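PDB 1ZPU: iron transport multicopper oxidase FET3, which oxidises ferrous to ferric iron while reducing dioxygen to water, using four copper ions, so that yeast can take up iron with high affinity. Local coordinates for residues A[294-299]-A[438-443]; A[312-317]-A[379-384]; A[385-390]-A[416-421]; A[403-408]-A[444-449]. One frame throughout, in Å; residues are numbered along the deposited sequence.

Contact 1: residues A[294-299]-A[438-443]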
loop_
_atom_site.group_PDB
_atom_site.type_symbol
_atom_site.label_atom_id
_atom_site.label_comp_id
_atom_site.label_asym_id
_atom_site.label_seq_id
_atom_site.Cartn_x
_atom_site.Cartn_y
_atom_site.Cartn_z
ATOM N N ASP A 294 10.439 11.865 -18.020
ATOM C CA ASP A 294 10.628 10.516 -18.566
ATOM C C ASP A 294 11.927 9.865 -18.102
ATOM O O ASP A 294 12.193 8.718 -18.463
ATOM C CB ASP A 294 10.596 10.517 -20.110
ATOM C CG ASP A 294 9.251 10.982 -20.690
ATOM O OD1 ASP A 294 8.280 11.220 -19.941
ATOM O OD2 ASP A 294 9.161 11.117 -21.926
ATOM N N ASN A 295 12.732 10.585 -17.316
ATOM C CA ASN A 295 14.046 10.065 -16.924
ATOM C C ASN A 295 14.191 9.776 -15.442
ATOM O O ASN A 295 15.308 9.723 -14.923
ATOM C CB ASN A 295 15.167 10.987 -17.388
ATOM C CG ASN A 295 15.126 11.239 -18.869
ATOM O OD1 ASN A 295 15.019 10.308 -19.665
ATOM N ND2 ASN A 295 15.203 12.507 -19.253
ATOM N N PHE A 296 13.065 9.568 -14.770
ATOM C CA PHE A 296 13.079 9.136 -13.376
ATOM C C PHE A 296 13.712 7.751 -13.273
ATOM O O PHE A 296 13.707 6.986 -14.241
ATOM C CB PHE A 296 11.645 9.101 -12.800
ATOM C CG PHE A 296 10.692 8.258 -13.605
ATOM C CD1 PHE A 296 10.570 6.896 -13.361
ATOM C CD2 PHE A 296 9.941 8.827 -14.634
ATOM C CE1 PHE A 296 9.707 6.118 -14.114
ATOM C CE2 PHE A 296 9.079 8.053 -15.396
ATOM C CZ PHE A 296 8.965 6.694 -15.141
ATOM N N LEU A 297 14.234 7.430 -12.095
ATOM C CA LEU A 297 14.785 6.109 -11.808
ATOM C C LEU A 297 13.774 4.972 -11.996
ATOM O O LEU A 297 12.685 5.006 -11.451
ATOM C CB LEU A 297 15.302 6.076 -10.371
ATOM C CG LEU A 297 15.796 4.743 -9.818
ATOM C CD1 LEU A 297 17.169 4.429 -10.403
ATOM C CD2 LEU A 297 15.837 4.839 -8.310
ATOM N N ASP A 298 14.155 3.963 -12.778
ATOM C CA ASP A 298 13.365 2.733 -12.880
ATOM C C ASP A 298 13.832 1.779 -11.784
ATOM O O ASP A 298 14.914 1.185 -11.872
ATOM C CB ASP A 298 13.477 2.082 -14.272
ATOM C CG ASP A 298 12.517 0.906 -14.450
ATOM O OD1 ASP A 298 11.968 0.415 -13.433
ATOM O OD2 ASP A 298 12.315 0.459 -15.603
ATOM N N ASP A 299 13.006 1.651 -10.752
ATOM C CA ASP A 299 13.332 0.869 -9.572
ATOM C C ASP A 299 13.596 -0.601 -9.874
ATOM O O ASP A 299 14.161 -1.301 -9.041
ATOM C CB ASP A 299 12.243 1.013 -8.516
ATOM C CG ASP A 299 10.860 0.649 -9.043
ATOM O OD1 ASP A 299 10.529 1.047 -10.185
ATOM O OD2 ASP A 299 10.089 -0.019 -8.320
ATOM N N THR A 438 5.666 -3.222 -3.062
ATOM C CA THR A 438 4.686 -2.520 -3.870
ATOM C C THR A 438 5.335 -2.173 -5.200
ATOM O O THR A 438 6.418 -1.606 -5.238
ATOM C CB THR A 438 4.161 -1.267 -3.122
ATOM O OG1 THR A 438 3.748 -1.647 -1.794
ATOM C CG2 THR A 438 2.998 -0.613 -3.859
ATOM N N LEU A 439 4.647 -2.532 -6.282
ATOM C CA LEU A 439 5.185 -2.490 -7.630
ATOM C C LEU A 439 4.077 -2.126 -8.600
ATOM O O LEU A 439 2.989 -2.650 -8.494
ATOM C CB LEU A 439 5.746 -3.866 -8.000
ATOM C CG LEU A 439 6.358 -4.071 -9.386
ATOM C CD1 LEU A 439 7.824 -3.616 -9.427
ATOM C CD2 LEU A 439 6.216 -5.524 -9.833
ATOM N N TYR A 440 4.361 -1.237 -9.549
ATOM C CA TYR A 440 3.383 -0.863 -10.560
ATOM C C TYR A 440 3.523 -1.662 -11.866
ATOM O O TYR A 440 4.637 -1.945 -12.309
ATOM C CB TYR A 440 3.429 0.652 -10.846
ATOM C CG TYR A 440 4.689 1.203 -11.519
ATOM C CD1 TYR A 440 4.886 1.073 -12.890
ATOM C CD2 TYR A 440 5.652 1.885 -10.790
ATOM C CE1 TYR A 440 6.025 1.582 -13.514
ATOM C CE2 TYR A 440 6.774 2.409 -11.391
ATOM C CZ TYR A 440 6.965 2.252 -12.759
ATOM O OH TYR A 440 8.086 2.767 -13.389
ATOM N N VAL A 441 2.387 -2.032 -12.460
ATOM C CA VAL A 441 2.328 -2.389 -13.877
ATOM C C VAL A 441 2.122 -1.133 -14.683
ATOM O O VAL A 441 1.355 -0.243 -14.279
ATOM C CB VAL A 441 1.111 -3.235 -14.268
ATOM C CG1 VAL A 441 1.540 -4.560 -14.867
ATOM C CG2 VAL A 441 0.104 -3.356 -13.134
ATOM N N ARG A 442 2.763 -1.082 -15.844
ATOM C CA ARG A 442 2.559 0.011 -16.764
ATOM C C ARG A 442 1.259 -0.210 -17.539
ATOM O O ARG A 442 0.729 -1.326 -17.562
ATOM C CB ARG A 442 3.781 0.174 -17.678
ATOM C CG ARG A 442 4.990 0.734 -16.934
ATOM C CD ARG A 442 6.235 0.798 -17.792
ATOM N NE ARG A 442 7.390 1.264 -17.022
ATOM C CZ ARG A 442 8.438 0.514 -16.681
ATOM N NH1 ARG A 442 8.512 -0.761 -17.039
ATOM N NH2 ARG A 442 9.424 1.049 -15.972
ATOM N N PRO A 443 0.710 0.864 -18.137
ATOM C CA PRO A 443 -0.490 0.739 -18.965
ATOM C C PRO A 443 -0.431 -0.413 -19.968
ATOM O O PRO A 443 0.522 -0.520 -20.755
ATOM C CB PRO A 443 -0.534 2.079 -19.699
ATOM C CG PRO A 443 0.034 3.020 -18.709
ATOM C CD PRO A 443 1.155 2.268 -18.056
#

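Contact 2: residues A[312-317]-A[379-384]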
loop_
_atom_site.group_PDB
_atom_site.type_symbol
_atom_site.label_atom_id
_atom_site.label_comp_id
_atom_site.label_asym_id
_atom_site.label_seq_id
_atom_site.Cartn_x
_atom_site.Cartn_y
_atom_site.Cartn_z
ATOM N N GLY A 312 14.423 -20.383 -7.988
ATOM C CA GLY A 312 14.320 -21.410 -9.020
ATOM C C GLY A 312 12.916 -21.536 -9.580
ATOM O O GLY A 312 12.005 -20.794 -9.197
ATOM N N GLU A 313 12.729 -22.489 -10.482
ATOM C CA GLU A 313 11.434 -22.651 -11.138
ATOM C C GLU A 313 10.265 -22.707 -10.143
ATOM O O GLU A 313 10.335 -23.414 -9.137
ATOM C CB GLU A 313 11.437 -23.846 -12.102
ATOM C CG GLU A 313 12.304 -23.632 -13.355
ATOM C CD GLU A 313 11.831 -22.469 -14.240
ATOM O OE1 GLU A 313 11.238 -22.745 -15.306
ATOM O OE2 GLU A 313 12.048 -21.283 -13.880
ATOM N N PRO A 314 9.197 -21.943 -10.425
ATOM C CA PRO A 314 8.046 -21.798 -9.535
ATOM C C PRO A 314 7.275 -23.093 -9.360
ATOM O O PRO A 314 6.998 -23.780 -10.341
ATOM C CB PRO A 314 7.148 -20.793 -10.267
ATOM C CG PRO A 314 7.985 -20.197 -11.332
ATOM C CD PRO A 314 9.029 -21.180 -11.675
ATOM N N ASP A 315 6.924 -23.406 -8.117
ATOM C CA ASP A 315 6.084 -24.559 -7.807
ATOM C C ASP A 315 4.613 -24.253 -8.045
ATOM O O ASP A 315 3.802 -25.151 -8.278
ATOM C CB ASP A 315 6.282 -24.966 -6.352
ATOM C CG ASP A 315 7.707 -25.360 -6.054
ATOM O OD1 ASP A 315 8.211 -26.296 -6.713
ATOM O OD2 ASP A 315 8.322 -24.732 -5.169
ATOM N N HIS A 316 4.284 -22.972 -7.992
ATOM C CA HIS A 316 2.917 -22.522 -8.047
ATOM C C HIS A 316 2.887 -21.230 -8.855
ATOM O O HIS A 316 3.485 -20.228 -8.450
ATOM C CB HIS A 316 2.427 -22.270 -6.616
ATOM C CG HIS A 316 0.942 -22.159 -6.484
ATOM N ND1 HIS A 316 0.106 -21.949 -7.559
ATOM C CD2 HIS A 316 0.145 -22.193 -5.392
ATOM C CE1 HIS A 316 -1.144 -21.876 -7.138
ATOM N NE2 HIS A 316 -1.146 -22.016 -5.825
ATOM N N VAL A 317 2.209 -21.255 -10.003
ATOM C CA VAL A 317 2.042 -20.046 -10.823
ATOM C C VAL A 317 0.609 -19.541 -10.762
ATOM O O VAL A 317 -0.333 -20.265 -11.077
ATOM C CB VAL A 317 2.477 -20.254 -12.295
ATOM C CG1 VAL A 317 2.294 -18.968 -13.101
ATOM C CG2 VAL A 317 3.920 -20.704 -12.356
ATOM N N ILE A 379 7.917 -22.189 -3.993
ATOM C CA ILE A 379 8.215 -20.943 -4.681
ATOM C C ILE A 379 6.991 -20.540 -5.510
ATOM O O ILE A 379 6.544 -21.281 -6.392
ATOM C CB ILE A 379 9.501 -21.073 -5.524
ATOM C CG1 ILE A 379 10.720 -21.105 -4.595
ATOM C CG2 ILE A 379 9.616 -19.927 -6.545
ATOM C CD1 ILE A 379 11.824 -22.031 -5.063
ATOM N N VAL A 380 6.440 -19.371 -5.191
ATOM C CA VAL A 380 5.229 -18.861 -5.836
ATOM C C VAL A 380 5.566 -17.753 -6.827
ATOM O O VAL A 380 6.389 -16.889 -6.551
ATOM C CB VAL A 380 4.213 -18.314 -4.798
ATOM C CG1 VAL A 380 2.936 -17.827 -5.482
ATOM C CG2 VAL A 380 3.873 -19.374 -3.763
ATOM N N GLU A 381 4.918 -17.791 -7.983
ATOM C CA GLU A 381 5.077 -16.770 -8.997
ATOM C C GLU A 381 3.713 -16.185 -9.341
ATOM O O GLU A 381 2.769 -16.919 -9.656
ATOM C CB GLU A 381 5.757 -17.361 -10.232
ATOM C CG GLU A 381 5.654 -16.535 -11.500
ATOM C CD GLU A 381 6.463 -17.125 -12.649
ATOM O OE1 GLU A 381 7.715 -17.081 -12.585
ATOM O OE2 GLU A 381 5.856 -17.631 -13.625
ATOM N N ILE A 382 3.613 -14.860 -9.261
ATOM C CA ILE A 382 2.411 -14.145 -9.671
ATOM C C ILE A 382 2.663 -13.492 -11.023
ATOM O O ILE A 382 3.571 -12.688 -11.185
ATOM C CB ILE A 382 1.961 -13.096 -8.619
ATOM C CG1 ILE A 382 1.412 -13.795 -7.384
ATOM C CG2 ILE A 382 0.878 -12.193 -9.173
ATOM C CD1 ILE A 382 1.324 -12.907 -6.159
ATOM N N VAL A 383 1.860 -13.870 -11.999
ATOM C CA VAL A 383 1.895 -13.250 -13.311
ATOM C C VAL A 383 0.688 -12.328 -13.415
ATOM O O VAL A 383 -0.457 -12.769 -13.318
ATOM C CB VAL A 383 1.855 -14.298 -14.460
ATOM C CG1 VAL A 383 1.898 -13.609 -15.819
ATOM C CG2 VAL A 383 3.004 -15.294 -14.328
ATOM N N LEU A 384 0.952 -11.044 -13.605
ATOM C CA LEU A 384 -0.110 -10.076 -13.693
ATOM C C LEU A 384 -0.113 -9.433 -15.074
ATOM O O LEU A 384 0.878 -8.832 -15.487
ATOM C CB LEU A 384 0.031 -9.041 -12.573
ATOM C CG LEU A 384 -1.086 -8.008 -12.402
ATOM C CD1 LEU A 384 -1.371 -7.784 -10.944
ATOM C CD2 LEU A 384 -0.751 -6.704 -13.073
#

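Contact 3: residues A[385-390]-A[416-421]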
loop_
_atom_site.group_PDB
_atom_site.type_symbol
_atom_site.label_atom_id
_atom_site.label_comp_id
_atom_site.label_asym_id
_atom_site.label_seq_id
_atom_site.Cartn_x
_atom_site.Cartn_y
_atom_site.Cartn_z
ATOM N N ASN A 385 -1.233 -9.584 -15.777
ATOM C CA ASN A 385 -1.431 -9.015 -17.108
ATOM C C ASN A 385 -2.461 -7.872 -17.100
ATOM O O ASN A 385 -3.667 -8.113 -16.983
ATOM C CB ASN A 385 -1.886 -10.104 -18.081
ATOM C CG ASN A 385 -0.922 -11.263 -18.153
ATOM O OD1 ASN A 385 0.276 -11.075 -18.362
ATOM N ND2 ASN A 385 -1.438 -12.474 -17.992
ATOM N N ASN A 386 -1.986 -6.633 -17.225
ATOM C CA ASN A 386 -2.872 -5.471 -17.281
ATOM C C ASN A 386 -3.603 -5.358 -18.607
ATOM O O ASN A 386 -2.995 -5.128 -19.653
ATOM C CB ASN A 386 -2.116 -4.169 -17.013
ATOM C CG ASN A 386 -3.051 -2.998 -16.730
ATOM O OD1 ASN A 386 -4.214 -3.192 -16.388
ATOM N ND2 ASN A 386 -2.544 -1.778 -16.876
ATOM N N GLN A 387 -4.918 -5.521 -18.555
ATOM C CA GLN A 387 -5.767 -5.379 -19.732
ATOM C C GLN A 387 -6.391 -3.983 -19.740
ATOM O O GLN A 387 -7.117 -3.614 -20.665
ATOM C CB GLN A 387 -6.871 -6.425 -19.692
ATOM C CG GLN A 387 -7.051 -7.194 -20.973
ATOM C CD GLN A 387 -6.149 -8.402 -21.041
ATOM O OE1 GLN A 387 -5.746 -8.949 -20.014
ATOM N NE2 GLN A 387 -5.818 -8.825 -22.258
ATOM N N ASP A 388 -6.102 -3.223 -18.684
ATOM C CA ASP A 388 -6.596 -1.854 -18.490
ATOM C C ASP A 388 -5.543 -0.841 -18.947
ATOM O O ASP A 388 -4.343 -1.125 -18.871
ATOM C CB ASP A 388 -6.923 -1.624 -17.005
ATOM C CG ASP A 388 -7.337 -0.185 -16.710
ATOM O OD1 ASP A 388 -8.391 0.248 -17.234
ATOM O OD2 ASP A 388 -6.616 0.524 -15.960
ATOM N N THR A 389 -5.973 0.343 -19.392
ATOM C CA THR A 389 -5.017 1.314 -19.946
ATOM C C THR A 389 -4.357 2.195 -18.896
ATOM O O THR A 389 -3.713 3.173 -19.245
ATOM C CB THR A 389 -5.597 2.200 -21.075
ATOM O OG1 THR A 389 -6.493 3.155 -20.512
ATOM C CG2 THR A 389 -6.323 1.383 -22.106
ATOM N N GLY A 390 -4.503 1.856 -17.619
ATOM C CA GLY A 390 -3.906 2.661 -16.545
ATOM C C GLY A 390 -2.718 2.014 -15.841
ATOM O O GLY A 390 -2.411 0.845 -16.069
ATOM N N GLU A 416 -1.495 0.905 -29.530
ATOM C CA GLU A 416 -0.992 -0.379 -29.049
ATOM C C GLU A 416 -2.011 -1.088 -28.172
ATOM O O GLU A 416 -2.779 -0.447 -27.452
ATOM C CB GLU A 416 0.315 -0.199 -28.291
ATOM C CG GLU A 416 1.400 0.442 -29.111
ATOM C CD GLU A 416 2.673 0.638 -28.324
ATOM O OE1 GLU A 416 3.710 0.109 -28.777
ATOM O OE2 GLU A 416 2.645 1.300 -27.263
ATOM N N VAL A 417 -2.002 -2.415 -28.258
ATOM C CA VAL A 417 -2.888 -3.282 -27.485
ATOM C C VAL A 417 -2.151 -3.879 -26.275
ATOM O O VAL A 417 -0.921 -3.789 -26.191
ATOM C CB VAL A 417 -3.482 -4.439 -28.361
ATOM C CG1 VAL A 417 -4.649 -3.946 -29.200
ATOM C CG2 VAL A 417 -2.403 -5.091 -29.227
ATOM N N PRO A 418 -2.902 -4.476 -25.328
ATOM C CA PRO A 418 -2.310 -5.171 -24.177
ATOM C C PRO A 418 -1.459 -6.387 -24.554
ATOM O O PRO A 418 -1.815 -7.126 -25.464
ATOM C CB PRO A 418 -3.541 -5.633 -23.386
ATOM C CG PRO A 418 -4.642 -4.725 -23.821
ATOM C CD PRO A 418 -4.376 -4.488 -25.266
ATOM N N HIS A 419 -0.349 -6.578 -23.849
ATOM C CA HIS A 419 0.505 -7.745 -24.035
ATOM C C HIS A 419 0.715 -8.489 -22.728
ATOM O O HIS A 419 1.087 -7.894 -21.715
ATOM C CB HIS A 419 1.827 -7.347 -24.679
ATOM C CG HIS A 419 1.675 -6.912 -26.098
ATOM N ND1 HIS A 419 1.452 -5.599 -26.452
ATOM C CD2 HIS A 419 1.647 -7.623 -27.248
ATOM C CE1 HIS A 419 1.323 -5.514 -27.766
ATOM N NE2 HIS A 419 1.435 -6.729 -28.271
ATOM N N SER A 420 0.436 -9.787 -22.750
ATOM C CA SER A 420 0.612 -10.632 -21.574
ATOM C C SER A 420 2.054 -11.115 -21.464
ATOM O O SER A 420 2.812 -11.074 -22.443
ATOM C CB SER A 420 -0.324 -11.836 -21.641
ATOM O OG SER A 420 -1.656 -11.462 -21.368
ATOM N N PHE A 421 2.434 -11.562 -20.270
ATOM C CA PHE A 421 3.687 -12.276 -20.097
ATOM C C PHE A 421 3.578 -13.590 -20.827
ATOM O O PHE A 421 2.565 -14.276 -20.713
ATOM C CB PHE A 421 3.960 -12.546 -18.621
ATOM C CG PHE A 421 5.161 -13.412 -18.376
ATOM C CD1 PHE A 421 6.445 -12.943 -18.646
ATOM C CD2 PHE A 421 5.010 -14.703 -17.873
ATOM C CE1 PHE A 421 7.559 -13.748 -18.420
ATOM C CE2 PHE A 421 6.117 -15.510 -17.643
ATOM C CZ PHE A 421 7.395 -15.031 -17.915
#

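Contact 4: residues A[403-408]-A[444-449]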
loop_
_atom_site.group_PDB
_atom_site.type_symbol
_atom_site.label_atom_id
_atom_site.label_comp_id
_atom_site.label_asym_id
_atom_site.label_seq_id
_atom_site.Cartn_x
_atom_site.Cartn_y
_atom_site.Cartn_z
ATOM N N THR A 403 11.136 -8.871 -8.083
ATOM C CA THR A 403 10.598 -8.379 -9.341
ATOM C C THR A 403 11.469 -8.882 -10.467
ATOM O O THR A 403 12.587 -8.396 -10.656
ATOM C CB THR A 403 10.601 -6.846 -9.389
ATOM O OG1 THR A 403 9.922 -6.323 -8.239
ATOM C CG2 THR A 403 9.898 -6.358 -10.637
ATOM N N ILE A 404 10.968 -9.851 -11.220
ATOM C CA ILE A 404 11.787 -10.483 -12.264
ATOM C C ILE A 404 11.457 -10.018 -13.692
ATOM O O ILE A 404 12.303 -10.108 -14.589
ATOM C CB ILE A 404 11.784 -12.020 -12.156
ATOM C CG1 ILE A 404 10.415 -12.583 -12.507
ATOM C CG2 ILE A 404 12.191 -12.455 -10.753
ATOM C CD1 ILE A 404 10.464 -14.019 -12.882
ATOM N N GLN A 405 10.231 -9.536 -13.900
ATOM C CA GLN A 405 9.860 -8.823 -15.135
ATOM C C GLN A 405 8.809 -7.759 -14.870
ATOM O O GLN A 405 7.868 -7.979 -14.108
ATOM C CB GLN A 405 9.363 -9.769 -16.242
ATOM C CG GLN A 405 8.784 -9.017 -17.454
ATOM C CD GLN A 405 8.670 -9.853 -18.720
ATOM O OE1 GLN A 405 9.651 -10.435 -19.199
ATOM N NE2 GLN A 405 7.471 -9.886 -19.290
ATOM N N ARG A 406 8.989 -6.603 -15.499
ATOM C CA ARG A 406 7.989 -5.556 -15.508
ATOM C C ARG A 406 8.052 -4.832 -16.849
ATOM O O ARG A 406 8.837 -3.895 -17.027
ATOM C CB ARG A 406 8.220 -4.576 -14.366
ATOM C CG ARG A 406 7.162 -3.492 -14.334
ATOM C CD ARG A 406 7.801 -2.147 -14.219
ATOM N NE ARG A 406 7.514 -1.603 -12.916
ATOM C CZ ARG A 406 8.350 -0.876 -12.193
ATOM N NH1 ARG A 406 9.566 -0.598 -12.648
ATOM N NH2 ARG A 406 7.950 -0.432 -10.991
ATOM N N ASP A 407 7.210 -5.264 -17.781
ATOM C CA ASP A 407 7.305 -4.843 -19.180
ATOM C C ASP A 407 7.029 -3.335 -19.372
ATOM O O ASP A 407 6.511 -2.670 -18.467
ATOM C CB ASP A 407 6.384 -5.727 -20.041
ATOM C CG ASP A 407 6.872 -5.886 -21.478
ATOM O OD1 ASP A 407 7.871 -5.251 -21.878
ATOM O OD2 ASP A 407 6.237 -6.660 -22.227
ATOM N N ARG A 408 7.394 -2.817 -20.547
ATOM C CA ARG A 408 7.260 -1.400 -20.914
ATOM C C ARG A 408 5.804 -0.963 -21.048
ATOM O O ARG A 408 4.901 -1.799 -21.068
ATOM C CB ARG A 408 7.968 -1.133 -22.248
ATOM C CG ARG A 408 7.257 -1.729 -23.476
ATOM C CD ARG A 408 8.014 -1.449 -24.754
ATOM N NE ARG A 408 7.389 -2.033 -25.942
ATOM C CZ ARG A 408 6.441 -1.450 -26.679
ATOM N NH1 ARG A 408 5.958 -0.263 -26.355
ATOM N NH2 ARG A 408 5.957 -2.068 -27.749
ATOM N N GLN A 444 -1.445 -1.271 -19.906
ATOM C CA GLN A 444 -1.628 -2.379 -20.839
ATOM C C GLN A 444 -0.440 -3.347 -20.871
ATOM O O GLN A 444 -0.242 -4.067 -21.845
ATOM C CB GLN A 444 -1.942 -1.853 -22.242
ATOM C CG GLN A 444 -3.118 -0.880 -22.321
ATOM C CD GLN A 444 -3.754 -0.836 -23.712
ATOM O OE1 GLN A 444 -4.939 -1.145 -23.871
ATOM N NE2 GLN A 444 -2.964 -0.473 -24.723
ATOM N N SER A 445 0.334 -3.381 -19.792
ATOM C CA SER A 445 1.547 -4.188 -19.757
ATOM C C SER A 445 1.442 -5.376 -18.800
ATOM O O SER A 445 0.353 -5.864 -18.527
ATOM C CB SER A 445 2.759 -3.312 -19.436
ATOM O OG SER A 445 3.941 -3.927 -19.908
ATOM N N ASN A 446 2.584 -5.851 -18.315
ATOM C CA ASN A 446 2.623 -7.023 -17.454
ATOM C C ASN A 446 3.777 -6.973 -16.478
ATOM O O ASN A 446 4.731 -6.220 -16.673
ATOM C CB ASN A 446 2.691 -8.316 -18.288
ATOM C CG ASN A 446 3.870 -8.338 -19.259
ATOM O OD1 ASN A 446 5.006 -8.625 -18.879
ATOM N ND2 ASN A 446 3.597 -8.050 -20.518
ATOM N N PHE A 447 3.675 -7.762 -15.416
ATOM C CA PHE A 447 4.821 -8.019 -14.565
ATOM C C PHE A 447 4.808 -9.427 -14.003
ATOM O O PHE A 447 3.782 -10.115 -14.045
ATOM C CB PHE A 447 5.020 -6.933 -13.488
ATOM C CG PHE A 447 4.026 -6.953 -12.342
ATOM C CD1 PHE A 447 3.440 -5.765 -11.914
ATOM C CD2 PHE A 447 3.731 -8.118 -11.644
ATOM C CE1 PHE A 447 2.551 -5.738 -10.832
ATOM C CE2 PHE A 447 2.837 -8.102 -10.573
ATOM C CZ PHE A 447 2.254 -6.907 -10.163
ATOM N N VAL A 448 5.968 -9.864 -13.521
ATOM C CA VAL A 448 6.113 -11.173 -12.903
ATOM C C VAL A 448 6.940 -11.016 -11.639
ATOM O O VAL A 448 8.047 -10.466 -11.662
ATOM C CB VAL A 448 6.771 -12.209 -13.846
ATOM C CG1 VAL A 448 6.782 -13.578 -13.202
ATOM C CG2 VAL A 448 6.045 -12.290 -15.159
ATOM N N ILE A 449 6.379 -11.491 -10.534
ATOM C CA ILE A 449 7.053 -11.464 -9.249
ATOM C C ILE A 449 7.140 -12.867 -8.691
ATOM O O ILE A 449 6.296 -13.710 -8.993
ATOM C CB ILE A 449 6.340 -10.551 -8.234
ATOM C CG1 ILE A 449 4.877 -10.979 -8.055
ATOM C CG2 ILE A 449 6.428 -9.112 -8.672
ATOM C CD1 ILE A 449 4.178 -10.296 -6.883
#

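Contact 1: residues A[294-299]-A[438-443]
F296 and Y440 meet tip to tip: ring atom CE1 of F296 lies 3.8 Å from Y440 OH, and that hydroxyl sits at the edge of the F296 ring, near its plane. Y440 belongs to strand 438-441, an outermost strand of a sheet in the third cupredoxin domain, while 294-299 is part of the long loop between strands 271-277 and 316-326. The polar half of the contact is a salt bridge from R442, whose chain is extended from CG to NE; NH2 comes 3.0 Å from D298 OD2. The bond is weak (144° at the hydrogen), and the carboxylate and guanidinium planes stand 85° apart. D298 OD1 forms a further salt bridge with R406 NH1. An alanine in place of D298 would keep CB but lose the carboxylate, and would probably leave R442 NH2 without this acid and R406 with D299 alone of the two aspartates. The side chain of Y440 is about 6 Å from that of H392, a type 1 copper ligand. D299, salt-bridged to R406 and R436, still brushes this ring, its OD1 lying 4.2 Å from Y440 CE2 in an oblique approach.

Contact 2: residues A[312-317]-A[379-384]
H316 and V380, then V317 and E381, form parallel beta bridges where strand 316-326 begins to run beside strand 379-386 in a sheet of the third cupredoxin domain. Backbone hydrogen bonds define the register: E381 N gives a nearly straight bond to H316 O (2.9 Å, 167°), and H316 N reaches I379 O at 3.2 Å. That same carbonyl also accepts from D315 N at 2.8 Å, so two successive amides converge on one oxygen. A side-chain bond closes the strand start: I379 N points at D315 OD2 (2.8 Å, 170°), using the anti lone pair of OD2, the one away from the other oxygen. CA-H...O contacts add to the ladder, V380 CA lying 3.4 Å from H316 O. Side-chain packing completes the set. P314 lies obliquely across E381, which lends its aliphatic CB to P314 CB at 3.7 Å, whereas V317 runs alongside E381 in the same direction and its CG1 is 3.9 Å from V383 CG2. H316 and V380 occupy the other face, where both touch L374 of the second sheet. E381 OE1 is salt-bridged to R450, so its carboxylate has a charged mate near P314 and V317. The chemistry implies pairing fixed mainly by main-chain polarity; D315 extends it with one backbone and one side-chain bond, both to I379.

Contact 3: residues A[385-390]-A[416-421]
N385 makes the hydrogen bond that joins the two segments: its OD1 accepts from F421 N at 2.9 Å, nearly straight (162°), the donor tilted 32° from the carbonyl plane. The other end of the amide is also used, ND2 bonding to D321 OD1, so both polar ends are held and the flip of the group is settled. A leucine in place of N385 would probably leave F421 N and D321 OD1 each without this partner. Van der Waals contacts flank the bond at S420 and continue to P418. S420 OG lies 3.3 Å from N385 CG, while P418 CB rests 3.8 Å from N386 O. The Q387 side chain crosses P418 at about a right angle, NE2 being 4.1 Å from CB. A further set of bonds shapes the turn that follows the strand. D388 N donates to N386 OD1 at 3.0 Å and G390 N to D388 OD2 at 3.0 Å, two successive Asx turns in a cupredoxin domain. D388 OD2 also bonds H392 NE2, which places D388 in the second shell of the type 1 copper, behind H392. In the sheet, strand 379-386 lies between strands 316-326 and 446-452, N385 pairing with V320 and V322 and N386 with S445. The 416-421 loop, which leads from strand 401-406 toward strand 434-436, passes beside this end of the sheet, F421 packing on N446 and V448.

Contact 4: residues A[403-408]-A[444-449]
Q405 lies opposite V448 in an antiparallel hydrogen-bonded pair, and its side chain reaches obliquely across to N446. CB sits 4.3 Å from V448 CB. CG, anti to the backbone N (chi1 172°), and then CD approach N446 OD1, and at the tip NE2 donates to that oxygen at 2.8 Å. The acceptor lies only 5° out of the Q405 amide plane, although the two amides are turned 44° against each other. N446 continues the chain of polar contacts: its ND2 makes a weak bond to D407 OD2 and a proper hydrogen bond to H419 O, while D407 OD2 also bonds the hydroxyl of Y410. The backbone carries a classic beta bulge, in which I404 N and Q405 N both donate to V448 O, at 3.0 Å and 3.3 Å. This shifts the register by one residue between the T403-I449 and Q405-V448 pairs. I404 then packs obliquely on V448, CD1 lying 3.7 Å from CG1. Past the R406-F447 pair, D407 N bonds N446 O at 2.9 Å, and the S445 hydroxyl donates to R408 O at 2.6 Å beyond the paired strands, after 406 and before 446. R406 points to the face shared with F447 and makes a cation-pi contact with Y440. The bulge thus lets one carbonyl take two amides while the T403-I449 and R406-F447 pairs stay on the same face; on the other, one buried amide N-H and one buried amide oxygen meet, while N446 ND2 turns to H419 O.

Overall arrangement
Contacts 2 and 4 lie in one six-stranded sheet, where strands 379-386 and 446-452 are neighbours, and contact 3 sets a loop against the end of strand 379-386. Contact 4 is the buried one, combining main-chain bonds with paired amides; the others are partly buried. Contact 2, away from the copper sites, has several exposed residues and rests on parallel backbone pairing. Contact 3 continues toward the type 1 copper ligand H392, trading regular pairing for a side-chain amide and Asx turns. Contact 1 lies on an outermost strand of the other sheet, facing an irregular loop, and is mostly ionic, with one contact between aromatic tips. R406 joins contacts 1 and 4, while V441 CG2 meets L384 CD2 of contact 2 at 3.5 Å between the sheets.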